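Single-stranded-DNA-specific exonuclease RecJ (Thermus thermophilus, PDB 2ZXO) degrades single-stranded DNA exonucleolytically in the 5' to 3' direction, using divalent metal ions, preferably magnesium, and shows no detectable activity on single-stranded RNA. Local coordinates at residues L430-P435 and V630-L635; P500-V505 and R528-L533; P595-R600 and A649-W654. One frame throughout, in Å; residues are numbered along the deposited sequence.

Contact 1 of 3, residues L430-P435 and V630-L635; sequences LLDLLP and VHRRLL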
ATOM      1  N   LEU A 430      -6.837   2.635  11.086  1.00 31.61           N
ATOM      2  CA  LEU A 430      -8.211   2.146  11.188  1.00 30.34           C
ATOM      3  C   LEU A 430      -9.210   3.099  10.500  1.00 29.76           C
ATOM      4  O   LEU A 430      -9.185   4.296  10.750  1.00 30.13           O
ATOM      5  CB  LEU A 430      -8.574   2.004  12.652  1.00 30.15           C
ATOM      6  CG  LEU A 430      -8.099   0.820  13.497  1.00 32.12           C
ATOM      7  CD1 LEU A 430      -7.653  -0.313  12.581  1.00 33.05           C
ATOM      8  CD2 LEU A 430      -6.998   1.240  14.454  1.00 30.77           C
ATOM      9  N   LEU A 431     -10.071   2.578   9.626  1.00 28.68           N
ATOM     10  CA  LEU A 431     -11.074   3.402   8.933  1.00 27.47           C
ATOM     11  C   LEU A 431     -12.198   3.795   9.904  1.00 26.92           C
ATOM     12  O   LEU A 431     -12.569   4.958  10.047  1.00 26.39           O
ATOM     13  CB  LEU A 431     -11.729   2.623   7.799  1.00 27.23           C
ATOM     14  CG  LEU A 431     -11.959   3.273   6.419  1.00 28.36           C
ATOM     15  CD1 LEU A 431     -13.245   2.699   5.808  1.00 25.36           C
ATOM     16  CD2 LEU A 431     -12.011   4.793   6.513  1.00 27.04           C
ATOM     17  N   ASP A 432     -12.742   2.799  10.567  1.00 25.50           N
ATOM     18  CA  ASP A 432     -13.826   3.046  11.470  1.00 26.01           C
ATOM     19  C   ASP A 432     -14.147   1.764  12.221  1.00 25.84           C
ATOM     20  O   ASP A 432     -13.493   0.729  12.053  1.00 24.83           O
ATOM     21  CB  ASP A 432     -15.038   3.495  10.641  1.00 27.63           C
ATOM     22  CG  ASP A 432     -16.253   3.822  11.494  1.00 28.88           C
ATOM     23  OD1 ASP A 432     -17.387   3.628  11.005  1.00 30.82           O
ATOM     24  OD2 ASP A 432     -16.078   4.275  12.639  1.00 30.10           O
ATOM     25  N   LEU A 433     -15.144   1.853  13.080  1.00 26.60           N
ATOM     26  CA  LEU A 433     -15.617   0.699  13.813  1.00 27.70           C
ATOM     27  C   LEU A 433     -16.280  -0.155  12.712  1.00 27.76           C
ATOM     28  O   LEU A 433     -16.778   0.382  11.739  1.00 27.99           O
ATOM     29  CB  LEU A 433     -16.689   1.155  14.790  1.00 29.41           C
ATOM     30  CG  LEU A 433     -16.551   1.143  16.311  1.00 31.21           C
ATOM     31  CD1 LEU A 433     -15.156   1.507  16.773  1.00 30.62           C
ATOM     32  CD2 LEU A 433     -17.562   2.131  16.838  1.00 31.59           C
ATOM     33  N   LEU A 434     -16.277  -1.469  12.846  1.00 27.54           N
ATOM     34  CA  LEU A 434     -16.951  -2.318  11.866  1.00 27.58           C
ATOM     35  C   LEU A 434     -18.449  -2.181  12.089  1.00 27.89           C
ATOM     36  O   LEU A 434     -18.906  -2.156  13.223  1.00 27.47           O
ATOM     37  CB  LEU A 434     -16.583  -3.781  12.087  1.00 27.18           C
ATOM     38  CG  LEU A 434     -17.115  -4.826  11.108  1.00 26.87           C
ATOM     39  CD1 LEU A 434     -16.424  -4.678   9.771  1.00 25.26           C
ATOM     40  CD2 LEU A 434     -16.858  -6.209  11.679  1.00 25.92           C
ATOM     41  N   PRO A 435     -19.236  -2.103  11.008  1.00 29.14           N
ATOM     42  CA  PRO A 435     -20.698  -1.978  11.111  1.00 29.06           C
ATOM     43  C   PRO A 435     -21.327  -3.278  11.624  1.00 29.34           C
ATOM     44  O   PRO A 435     -20.657  -4.305  11.724  1.00 28.59           O
ATOM     45  CB  PRO A 435     -21.133  -1.690   9.672  1.00 29.58           C
ATOM     46  CG  PRO A 435     -19.889  -1.118   9.017  1.00 30.59           C
ATOM     47  CD  PRO A 435     -18.789  -1.973   9.609  1.00 29.64           C
ATOM     48  N   VAL A 630     -22.281   7.555  13.111  1.00 28.35           N
ATOM     49  CA  VAL A 630     -21.911   8.531  14.122  1.00 29.47           C
ATOM     50  C   VAL A 630     -22.290   8.046  15.523  1.00 30.57           C
ATOM     51  O   VAL A 630     -21.472   8.109  16.450  1.00 30.58           O
ATOM     52  CB  VAL A 630     -22.551   9.892  13.846  1.00 28.96           C
ATOM     53  CG1 VAL A 630     -22.151  10.855  14.924  1.00 29.28           C
ATOM     54  CG2 VAL A 630     -22.120  10.407  12.467  1.00 27.11           C
ATOM     55  N   HIS A 631     -23.507   7.529  15.672  1.00 31.27           N
ATOM     56  CA  HIS A 631     -23.961   7.031  16.974  1.00 32.81           C
ATOM     57  C   HIS A 631     -23.122   5.880  17.515  1.00 32.50           C
ATOM     58  O   HIS A 631     -22.822   5.824  18.701  1.00 33.94           O
ATOM     59  CB  HIS A 631     -25.434   6.602  16.907  1.00 34.05           C
ATOM     60  CG  HIS A 631     -26.386   7.744  16.722  1.00 34.76           C
ATOM     61  ND1 HIS A 631     -27.751   7.572  16.662  1.00 35.77           N
ATOM     62  CD2 HIS A 631     -26.169   9.072  16.580  1.00 35.22           C
ATOM     63  CE1 HIS A 631     -28.334   8.743  16.490  1.00 36.16           C
ATOM     64  NE2 HIS A 631     -27.395   9.671  16.435  1.00 36.19           N
ATOM     65  N   ARG A 632     -22.762   4.949  16.652  1.00 32.10           N
ATOM     66  CA  ARG A 632     -21.944   3.810  17.057  1.00 31.50           C
ATOM     67  C   ARG A 632     -20.623   4.351  17.603  1.00 29.83           C
ATOM     68  O   ARG A 632     -20.107   3.857  18.613  1.00 30.05           O
ATOM     69  CB  ARG A 632     -21.719   2.890  15.825  1.00 33.16           C
ATOM     70  CG  ARG A 632     -20.490   1.941  15.852  1.00 34.96           C
ATOM     71  CD  ARG A 632     -19.938   1.661  14.416  1.00 37.20           C
ATOM     72  NE  ARG A 632     -21.032   1.430  13.475  1.00 40.33           N
ATOM     73  CZ  ARG A 632     -21.039   1.801  12.195  1.00 41.77           C
ATOM     74  NH1 ARG A 632     -19.995   2.412  11.651  1.00 42.95           N
ATOM     75  NH2 ARG A 632     -22.139   1.634  11.470  1.00 43.81           N
ATOM     76  N   ARG A 633     -20.087   5.360  16.914  1.00 27.96           N
ATOM     77  CA  ARG A 633     -18.829   6.005  17.287  1.00 26.71           C
ATOM     78  C   ARG A 633     -18.903   6.637  18.668  1.00 24.91           C
ATOM     79  O   ARG A 633     -18.047   6.363  19.504  1.00 23.89           O
ATOM     80  CB  ARG A 633     -18.462   7.083  16.272  1.00 28.75           C
ATOM     81  CG  ARG A 633     -17.346   6.711  15.313  1.00 31.03           C
ATOM     82  CD  ARG A 633     -16.032   6.581  16.040  1.00 32.28           C
ATOM     83  NE  ARG A 633     -15.029   7.522  15.526  1.00 33.55           N
ATOM     84  CZ  ARG A 633     -14.510   7.501  14.302  1.00 31.75           C
ATOM     85  NH1 ARG A 633     -14.892   6.583  13.417  1.00 30.56           N
ATOM     86  NH2 ARG A 633     -13.574   8.394  13.982  1.00 32.51           N
ATOM     87  N   LEU A 634     -19.906   7.493  18.887  1.00 23.89           N
ATOM     88  CA  LEU A 634     -20.113   8.131  20.188  1.00 23.90           C
ATOM     89  C   LEU A 634     -20.102   7.109  21.321  1.00 25.20           C
ATOM     90  O   LEU A 634     -19.340   7.243  22.308  1.00 25.04           O
ATOM     91  CB  LEU A 634     -21.441   8.859  20.230  1.00 21.90           C
ATOM     92  CG  LEU A 634     -21.528  10.290  19.722  1.00 21.76           C
ATOM     93  CD1 LEU A 634     -22.916  10.810  19.984  1.00 19.50           C
ATOM     94  CD2 LEU A 634     -20.501  11.167  20.422  1.00 20.74           C
ATOM     95  N   LEU A 635     -20.933   6.079  21.184  1.00 26.01           N
ATOM     96  CA  LEU A 635     -20.988   5.055  22.221  1.00 27.71           C
ATOM     97  C   LEU A 635     -19.627   4.441  22.439  1.00 27.55           C
ATOM     98  O   LEU A 635     -19.231   4.169  23.565  1.00 28.29           O
ATOM     99  CB  LEU A 635     -21.958   3.935  21.848  1.00 29.58           C
ATOM    100  CG  LEU A 635     -23.393   4.075  22.326  1.00 31.96           C
ATOM    101  CD1 LEU A 635     -23.451   4.150  23.875  1.00 31.44           C
ATOM    102  CD2 LEU A 635     -23.954   5.334  21.702  1.00 33.49           C
TER

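Contact 2 of 3, residues P500-V505 and R528-L533; sequences PPEVEV and RKPEAL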
ATOM      1  N   PRO A 500      -7.349 -12.608  25.562  1.00 58.70           N
ATOM      2  CA  PRO A 500      -7.611 -11.962  26.849  1.00 57.50           C
ATOM      3  C   PRO A 500      -9.117 -11.789  27.014  1.00 56.62           C
ATOM      4  O   PRO A 500      -9.881 -11.963  26.066  1.00 56.16           O
ATOM      5  CB  PRO A 500      -6.854 -10.632  26.738  1.00 57.71           C
ATOM      6  CG  PRO A 500      -6.739 -10.396  25.238  1.00 57.99           C
ATOM      7  CD  PRO A 500      -6.481 -11.783  24.703  1.00 58.09           C
ATOM      8  N   PRO A 501      -9.573 -11.468  28.230  1.00 56.15           N
ATOM      9  CA  PRO A 501     -11.019 -11.294  28.412  1.00 55.20           C
ATOM     10  C   PRO A 501     -11.651 -10.373  27.362  1.00 54.57           C
ATOM     11  O   PRO A 501     -12.790 -10.568  26.950  1.00 54.76           O
ATOM     12  CB  PRO A 501     -11.113 -10.709  29.823  1.00 55.42           C
ATOM     13  CG  PRO A 501      -9.757 -10.018  30.008  1.00 54.94           C
ATOM     14  CD  PRO A 501      -8.831 -11.046  29.431  1.00 54.94           C
ATOM     15  N   GLU A 502     -10.893  -9.372  26.937  1.00 53.93           N
ATOM     16  CA  GLU A 502     -11.363  -8.390  25.962  1.00 53.38           C
ATOM     17  C   GLU A 502     -10.306  -8.148  24.877  1.00 52.07           C
ATOM     18  O   GLU A 502      -9.121  -8.016  25.186  1.00 52.59           O
ATOM     19  CB  GLU A 502     -11.638  -7.078  26.684  1.00 53.95           C
ATOM     20  CG  GLU A 502     -13.031  -6.539  26.531  1.00 55.81           C
ATOM     21  CD  GLU A 502     -13.211  -5.266  27.336  1.00 56.71           C
ATOM     22  OE1 GLU A 502     -14.263  -4.596  27.205  1.00 56.34           O
ATOM     23  OE2 GLU A 502     -12.277  -4.940  28.105  1.00 57.60           O
ATOM     24  N   VAL A 503     -10.714  -8.080  23.613  1.00 50.23           N
ATOM     25  CA  VAL A 503      -9.731  -7.841  22.551  1.00 48.17           C
ATOM     26  C   VAL A 503     -10.054  -6.714  21.588  1.00 46.74           C
ATOM     27  O   VAL A 503     -11.181  -6.263  21.459  1.00 46.90           O
ATOM     28  CB  VAL A 503      -9.465  -9.113  21.691  1.00 47.08           C
ATOM     29  CG1 VAL A 503      -8.582 -10.060  22.433  1.00 47.09           C
ATOM     30  CG2 VAL A 503     -10.755  -9.795  21.338  1.00 46.54           C
ATOM     31  N   GLU A 504      -9.025  -6.260  20.908  1.00 45.56           N
ATOM     32  CA  GLU A 504      -9.178  -5.215  19.916  1.00 44.04           C
ATOM     33  C   GLU A 504      -8.575  -5.818  18.650  1.00 42.26           C
ATOM     34  O   GLU A 504      -7.503  -6.437  18.701  1.00 41.97           O
ATOM     35  CB  GLU A 504      -8.391  -3.973  20.326  1.00 45.07           C
ATOM     36  CG  GLU A 504      -9.248  -2.764  20.608  1.00 46.97           C
ATOM     37  CD  GLU A 504      -8.464  -1.611  21.216  1.00 47.83           C
ATOM     38  OE1 GLU A 504      -9.129  -0.689  21.739  1.00 49.12           O
ATOM     39  OE2 GLU A 504      -7.204  -1.620  21.176  1.00 47.29           O
ATOM     40  N   VAL A 505      -9.271  -5.656  17.531  1.00 39.72           N
ATOM     41  CA  VAL A 505      -8.800  -6.181  16.260  1.00 37.33           C
ATOM     42  C   VAL A 505      -8.813  -5.170  15.124  1.00 35.44           C
ATOM     43  O   VAL A 505      -9.727  -4.338  15.014  1.00 34.90           O
ATOM     44  CB  VAL A 505      -9.650  -7.379  15.803  1.00 37.94           C
ATOM     45  CG1 VAL A 505      -9.107  -7.903  14.487  1.00 37.33           C
ATOM     46  CG2 VAL A 505      -9.650  -8.475  16.874  1.00 36.91           C
ATOM     47  N   ARG A 528      -4.982  -7.662  19.768  1.00 37.86           N
ATOM     48  CA  ARG A 528      -4.382  -7.307  21.049  1.00 38.12           C
ATOM     49  C   ARG A 528      -5.371  -6.954  22.150  1.00 39.99           C
ATOM     50  O   ARG A 528      -6.560  -6.707  21.898  1.00 40.19           O
ATOM     51  CB  ARG A 528      -3.511  -6.071  20.853  1.00 36.53           C
ATOM     52  CG  ARG A 528      -4.369  -4.789  20.755  1.00 34.15           C
ATOM     53  CD  ARG A 528      -3.597  -3.582  20.272  1.00 31.77           C
ATOM     54  NE  ARG A 528      -4.346  -2.344  20.472  1.00 31.19           N
ATOM     55  CZ  ARG A 528      -3.856  -1.123  20.238  1.00 31.13           C
ATOM     56  NH1 ARG A 528      -2.619  -0.980  19.788  1.00 30.80           N
ATOM     57  NH2 ARG A 528      -4.591  -0.042  20.468  1.00 29.41           N
ATOM     58  N   LYS A 529      -4.834  -6.893  23.369  1.00 41.49           N
ATOM     59  CA  LYS A 529      -5.580  -6.499  24.564  1.00 43.05           C
ATOM     60  C   LYS A 529      -5.793  -5.012  24.338  1.00 42.88           C
ATOM     61  O   LYS A 529      -4.906  -4.323  23.850  1.00 42.78           O
ATOM     62  CB  LYS A 529      -4.731  -6.730  25.826  1.00 45.23           C
ATOM     63  CG  LYS A 529      -5.251  -6.078  27.132  1.00 46.70           C
ATOM     64  CD  LYS A 529      -4.489  -6.604  28.356  1.00 47.36           C
ATOM     65  CE  LYS A 529      -5.136  -6.201  29.692  1.00 48.92           C
ATOM     66  NZ  LYS A 529      -4.789  -4.813  30.145  1.00 49.23           N
ATOM     67  N   PRO A 530      -6.969  -4.498  24.687  1.00 42.93           N
ATOM     68  CA  PRO A 530      -7.228  -3.076  24.477  1.00 43.52           C
ATOM     69  C   PRO A 530      -6.122  -2.163  24.952  1.00 44.53           C
ATOM     70  O   PRO A 530      -5.505  -2.379  25.995  1.00 45.23           O
ATOM     71  CB  PRO A 530      -8.530  -2.852  25.224  1.00 43.10           C
ATOM     72  CG  PRO A 530      -9.230  -4.163  25.054  1.00 43.14           C
ATOM     73  CD  PRO A 530      -8.117  -5.154  25.327  1.00 43.06           C
ATOM     74  N   GLU A 531      -5.860  -1.139  24.162  1.00 45.42           N
ATOM     75  CA  GLU A 531      -4.841  -0.168  24.494  1.00 45.70           C
ATOM     76  C   GLU A 531      -5.327   1.168  24.033  1.00 45.73           C
ATOM     77  O   GLU A 531      -6.346   1.279  23.331  1.00 45.82           O
ATOM     78  CB  GLU A 531      -3.540  -0.444  23.761  1.00 46.87           C
ATOM     79  CG  GLU A 531      -2.827  -1.715  24.165  1.00 49.43           C
ATOM     80  CD  GLU A 531      -1.401  -1.727  23.642  1.00 50.10           C
ATOM     81  OE1 GLU A 531      -0.979  -2.754  23.056  1.00 50.93           O
ATOM     82  OE2 GLU A 531      -0.714  -0.697  23.821  1.00 49.92           O
ATOM     83  N   ALA A 532      -4.573   2.188  24.410  1.00 45.55           N
ATOM     84  CA  ALA A 532      -4.911   3.533  24.013  1.00 45.01           C
ATOM     85  C   ALA A 532      -4.883   3.593  22.475  1.00 44.49           C
ATOM     86  O   ALA A 532      -3.994   3.024  21.826  1.00 44.33           O
ATOM     87  CB  ALA A 532      -3.921   4.517  24.624  1.00 44.68           C
ATOM     88  N   LEU A 533      -5.885   4.267  21.913  1.00 43.48           N
ATOM     89  CA  LEU A 533      -6.037   4.439  20.476  1.00 41.83           C
ATOM     90  C   LEU A 533      -5.661   5.855  20.101  1.00 41.25           C
ATOM     91  O   LEU A 533      -5.984   6.778  20.818  1.00 41.92           O
ATOM     92  CB  LEU A 533      -7.496   4.196  20.076  1.00 40.90           C
ATOM     93  CG  LEU A 533      -8.117   2.801  20.179  1.00 40.56           C
ATOM     94  CD1 LEU A 533      -9.642   2.898  20.115  1.00 39.93           C
ATOM     95  CD2 LEU A 533      -7.577   1.929  19.046  1.00 40.18           C
TER

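Contact 3 of 3, residues P595-R600 and A649-W654; sequences PVLGRR and ALLAYW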
ATOM      1  N   PRO A 595     -24.459  22.593  19.084  1.00 46.93           N
ATOM      2  CA  PRO A 595     -23.089  22.700  19.595  1.00 47.32           C
ATOM      3  C   PRO A 595     -22.881  23.705  20.723  1.00 47.99           C
ATOM      4  O   PRO A 595     -23.568  24.728  20.828  1.00 47.96           O
ATOM      5  CB  PRO A 595     -22.250  23.033  18.344  1.00 46.55           C
ATOM      6  CG  PRO A 595     -23.244  23.590  17.376  1.00 47.22           C
ATOM      7  CD  PRO A 595     -24.498  22.774  17.624  1.00 46.93           C
ATOM      8  N   VAL A 596     -21.933  23.376  21.591  1.00 47.93           N
ATOM      9  CA  VAL A 596     -21.579  24.222  22.709  1.00 47.19           C
ATOM     10  C   VAL A 596     -20.080  24.038  22.829  1.00 47.24           C
ATOM     11  O   VAL A 596     -19.628  23.141  23.522  1.00 47.00           O
ATOM     12  CB  VAL A 596     -22.271  23.743  23.984  1.00 46.74           C
ATOM     13  CG1 VAL A 596     -21.890  24.630  25.148  1.00 46.22           C
ATOM     14  CG2 VAL A 596     -23.768  23.741  23.786  1.00 45.70           C
ATOM     15  N   LEU A 597     -19.316  24.860  22.113  1.00 47.57           N
ATOM     16  CA  LEU A 597     -17.864  24.760  22.134  1.00 48.39           C
ATOM     17  C   LEU A 597     -17.288  25.805  23.075  1.00 49.10           C
ATOM     18  O   LEU A 597     -18.018  26.650  23.579  1.00 49.15           O
ATOM     19  CB  LEU A 597     -17.282  24.939  20.719  1.00 48.91           C
ATOM     20  CG  LEU A 597     -17.690  24.040  19.521  1.00 49.08           C
ATOM     21  CD1 LEU A 597     -17.896  22.591  19.988  1.00 48.61           C
ATOM     22  CD2 LEU A 597     -18.968  24.563  18.876  1.00 48.77           C
ATOM     23  N   GLY A 598     -15.979  25.764  23.301  1.00 49.95           N
ATOM     24  CA  GLY A 598     -15.372  26.712  24.228  1.00 51.42           C
ATOM     25  C   GLY A 598     -15.784  26.250  25.622  1.00 51.93           C
ATOM     26  O   GLY A 598     -15.778  26.987  26.611  1.00 51.55           O
ATOM     27  N   ARG A 599     -16.123  24.968  25.665  1.00 52.18           N
ATOM     28  CA  ARG A 599     -16.595  24.306  26.862  1.00 51.84           C
ATOM     29  C   ARG A 599     -15.836  23.034  27.270  1.00 49.85           C
ATOM     30  O   ARG A 599     -16.268  21.960  26.881  1.00 50.78           O
ATOM     31  CB  ARG A 599     -18.071  23.945  26.639  1.00 53.22           C
ATOM     32  CG  ARG A 599     -19.031  25.115  26.768  1.00 54.84           C
ATOM     33  CD  ARG A 599     -19.646  25.115  28.148  1.00 56.39           C
ATOM     34  NE  ARG A 599     -18.624  25.249  29.179  1.00 58.66           N
ATOM     35  CZ  ARG A 599     -18.807  24.944  30.459  1.00 59.07           C
ATOM     36  NH1 ARG A 599     -19.983  24.486  30.869  1.00 58.65           N
ATOM     37  NH2 ARG A 599     -17.804  25.080  31.321  1.00 59.96           N
ATOM     38  N   ARG A 600     -14.735  23.125  28.023  1.00 46.91           N
ATOM     39  CA  ARG A 600     -14.036  21.900  28.461  1.00 44.27           C
ATOM     40  C   ARG A 600     -14.970  21.278  29.522  1.00 41.54           C
ATOM     41  O   ARG A 600     -15.010  21.713  30.668  1.00 40.80           O
ATOM     42  CB  ARG A 600     -12.656  22.233  29.061  1.00 45.07           C
ATOM     43  CG  ARG A 600     -11.685  21.039  29.301  1.00 45.43           C
ATOM     44  CD  ARG A 600     -12.079  20.193  30.525  1.00 47.55           C
ATOM     45  NE  ARG A 600     -11.076  19.189  30.951  1.00 47.63           N
ATOM     46  CZ  ARG A 600     -11.359  18.141  31.734  1.00 46.73           C
ATOM     47  NH1 ARG A 600     -10.411  17.268  32.080  1.00 45.91           N
ATOM     48  NH2 ARG A 600     -12.604  17.960  32.167  1.00 45.97           N
ATOM     49  N   ALA A 649     -16.614  12.837  17.503  1.00 26.51           N
ATOM     50  CA  ALA A 649     -17.880  12.180  17.238  1.00 27.10           C
ATOM     51  C   ALA A 649     -19.028  13.087  17.658  1.00 28.13           C
ATOM     52  O   ALA A 649     -20.108  13.027  17.064  1.00 29.53           O
ATOM     53  CB  ALA A 649     -17.956  10.856  17.989  1.00 25.10           C
ATOM     54  N   LEU A 650     -18.800  13.924  18.671  1.00 28.00           N
ATOM     55  CA  LEU A 650     -19.840  14.824  19.122  1.00 27.83           C
ATOM     56  C   LEU A 650     -20.028  15.959  18.116  1.00 28.28           C
ATOM     57  O   LEU A 650     -21.149  16.388  17.874  1.00 27.81           O
ATOM     58  CB  LEU A 650     -19.522  15.369  20.525  1.00 27.85           C
ATOM     59  CG  LEU A 650     -20.515  16.346  21.187  1.00 27.37           C
ATOM     60  CD1 LEU A 650     -21.968  15.817  21.081  1.00 27.31           C
ATOM     61  CD2 LEU A 650     -20.137  16.551  22.653  1.00 26.75           C
ATOM     62  N   LEU A 651     -18.956  16.450  17.511  1.00 29.23           N
ATOM     63  CA  LEU A 651     -19.145  17.515  16.531  1.00 30.91           C
ATOM     64  C   LEU A 651     -19.970  16.946  15.361  1.00 32.54           C
ATOM     65  O   LEU A 651     -20.948  17.573  14.920  1.00 31.66           O
ATOM     66  CB  LEU A 651     -17.807  18.092  16.010  1.00 29.17           C
ATOM     67  CG  LEU A 651     -16.914  18.844  17.022  1.00 30.35           C
ATOM     68  CD1 LEU A 651     -15.590  19.266  16.364  1.00 28.48           C
ATOM     69  CD2 LEU A 651     -17.654  20.085  17.586  1.00 29.22           C
ATOM     70  N   ALA A 652     -19.609  15.747  14.890  1.00 33.08           N
ATOM     71  CA  ALA A 652     -20.325  15.157  13.760  1.00 33.70           C
ATOM     72  C   ALA A 652     -21.779  14.906  14.141  1.00 33.97           C
ATOM     73  O   ALA A 652     -22.665  15.002  13.308  1.00 33.81           O
ATOM     74  CB  ALA A 652     -19.637  13.856  13.295  1.00 33.25           C
ATOM     75  N   TYR A 653     -22.020  14.587  15.406  1.00 34.94           N
ATOM     76  CA  TYR A 653     -23.386  14.373  15.893  1.00 36.63           C
ATOM     77  C   TYR A 653     -24.223  15.683  15.806  1.00 38.06           C
ATOM     78  O   TYR A 653     -25.391  15.652  15.430  1.00 38.02           O
ATOM     79  CB  TYR A 653     -23.325  13.888  17.335  1.00 35.74           C
ATOM     80  CG  TYR A 653     -24.657  13.781  18.026  1.00 35.94           C
ATOM     81  CD1 TYR A 653     -25.390  12.603  17.989  1.00 36.21           C
ATOM     82  CD2 TYR A 653     -25.158  14.843  18.771  1.00 35.06           C
ATOM     83  CE1 TYR A 653     -26.581  12.484  18.691  1.00 36.86           C
ATOM     84  CE2 TYR A 653     -26.330  14.730  19.459  1.00 35.48           C
ATOM     85  CZ  TYR A 653     -27.037  13.554  19.425  1.00 36.50           C
ATOM     86  OH  TYR A 653     -28.200  13.444  20.151  1.00 39.36           O
ATOM     87  N   TRP A 654     -23.621  16.818  16.171  1.00 39.62           N
ATOM     88  CA  TRP A 654     -24.292  18.121  16.118  1.00 41.41           C
ATOM     89  C   TRP A 654     -24.767  18.354  14.665  1.00 42.55           C
ATOM     90  O   TRP A 654     -25.930  18.659  14.402  1.00 41.93           O
ATOM     91  CB  TRP A 654     -23.323  19.278  16.458  1.00 41.54           C
ATOM     92  CG  TRP A 654     -22.692  19.373  17.858  1.00 41.31           C
ATOM     93  CD1 TRP A 654     -21.431  19.881  18.170  1.00 41.68           C
ATOM     94  CD2 TRP A 654     -23.303  19.064  19.101  1.00 40.23           C
ATOM     95  NE1 TRP A 654     -21.240  19.905  19.533  1.00 40.83           N
ATOM     96  CE2 TRP A 654     -22.369  19.410  20.131  1.00 41.06           C
ATOM     97  CE3 TRP A 654     -24.540  18.528  19.456  1.00 40.36           C
ATOM     98  CZ2 TRP A 654     -22.647  19.233  21.478  1.00 40.15           C
ATOM     99  CZ3 TRP A 654     -24.810  18.347  20.777  1.00 41.20           C
ATOM    100  CH2 TRP A 654     -23.865  18.700  21.785  1.00 41.70           C
TER

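Contact 1 of 3, residues L430-P435 and V630-L635
D432 of strand 426-433 is caught between two consecutive arginines of helix 624-639, R632 and R633, and this salt-bridge network is the polar part of the contact. The carboxylate divides its oxygens: OD1 of D432 lies 2.9 Å from NH1 of R632, while OD2 of D432 lies 2.7 Å from NH1 of R633. The second pairing is also a hydrogen bond, though a weak one, bent to 127° at the hydrogen. With CG anti to the backbone N, D432 reaches out to the helix, and its OD2 takes a further bond from the backbone N of L433 at 2.6 Å, the donor standing well above the carboxylate plane. Both guanidiniums are turned by nearly half a right angle from the carboxylate. Two positive charges beside one carboxylate would be expected to favour its ionised form.

D432 and R633 are buried, whereas L433 and R632 are partly exposed and form the side nearer solvent. There L433 slides past the aliphatic part of R632 in the opposite direction. CA of the buried P435 lies over one face of the R632 guanidinium, toward its rim, 3.9 Å from CZ of R632.

The segments 430-433 and 630-635 run nearly perpendicular, at 91°. Strand 426-433 lies between strands 5-9 and 461-466, L431 packs on helix 29-37, and R633 touches L645 of helix 643-655.

Contact 2 of 3, residues P500-V505 and R528-L533
E504 and R528 face each other as an antiparallel hydrogen-bonded pair, with N of E504 2.7 Å from O of R528 and N of R528 3.0 Å from O of E504. The pair closes the open end of a beta hairpin made by strands 503-514 and 517-528, neighbours in the mixed sheet that includes the OB-domain strands of RecJ. Just before it, CA of V503 makes a CA-H...O contact with the same R528 carbonyl oxygen.

Both side chains of the pair leave the same face of the sheet and lie side by side, pointing the same way. R528 grips the acid side-on: NE and NH2 both donate to OE2 of E504, at 3.0 and 3.1 Å, and that oxygen sits at the guanidinium edge only 5° out of its plane. The carboxylate itself is twisted 36° from the guanidinium. R528 starts with CG between its backbone N and carbonyl carbon (chi1 77°), then extends straight to NE, which carries the group along E504 to its end. Beyond the strand the chain turns back over the acid: N of E531 adds a weak bond to OE2 of E504, and CB of E531 rests over one face of the R528 guanidinium. From the opposite direction L533 meets the other carboxylate oxygen, its CG 4.0 Å from OE1 of E504. E504 is buried, and the arginine would be expected to offset its charge.

W7 of strand 5-9 touches E504 and L533 and makes a cation-pi contact with R528. Just past the open end of the hairpin the P530 ring lies against the carbonyl and side chain of E502, where CG of P530 is 4.1 Å from CB of E502.

Contact 3 of 3, residues P595-R600 and A649-W654
The indole of W654 is sandwiched, with P595 on one face and L650 of its own helix on the other. P595 makes a CH-pi contact: its CA stands 3.4 Å from the centroid of the five-membered ring of W654, only 11° off the ring normal. The proline ring also reaches over the pyrrole side, where CB of P595 is 3.3 Å from CD1 of W654. Across the indole, CD1 of L650 sits 3.4 Å above the ring plane, toward the rim. At the edge, near the plane, comes L597, with its CD1 4.3 Å from NE1 of W654.

W654 points from the helix toward the loop with CG anti to its carbonyl carbon (chi1 -64°), which presents the five-membered ring to the proline. One turn earlier, L651 reaches out to the same loop, and its CD2 meets CD1 of L597 at 3.5 Å, the two leucines crossing obliquely. The contact rests on apolar packing; the indole itself is buried, whereas P595 and L597 lie at the surface.

Loop 595-600 leads into strand 601-603 of the parallel sheet in the C-terminal domain, and R599 is anchored to the P582 carbonyl. Helix 643-655 thus lies against the approach to that strand, while A649 and Y653 pack on helix 624-639.

The chain starts with strand 5-9, an edge of the mixed sheet, passes through the nuclease core and returns to that sheet at strand 426-433, where contact 1 opens. Contact 2 opens and closes within the long loop that contact 1 eventually completes; its own short loop is almost entirely the hairpin 503-514/517-528. Contact 3 opens at 595-600, before helix 624-639 returns to close contact 1, and closes on helix 643-655, so contacts 1 and 3 cross. Contact 1 ties the mixed sheet to helix 624-639, which packs on helix 643-655 (CD2 of L634 3.5 Å from CB of A649), and contact 3 ties that helix to loop 595-600.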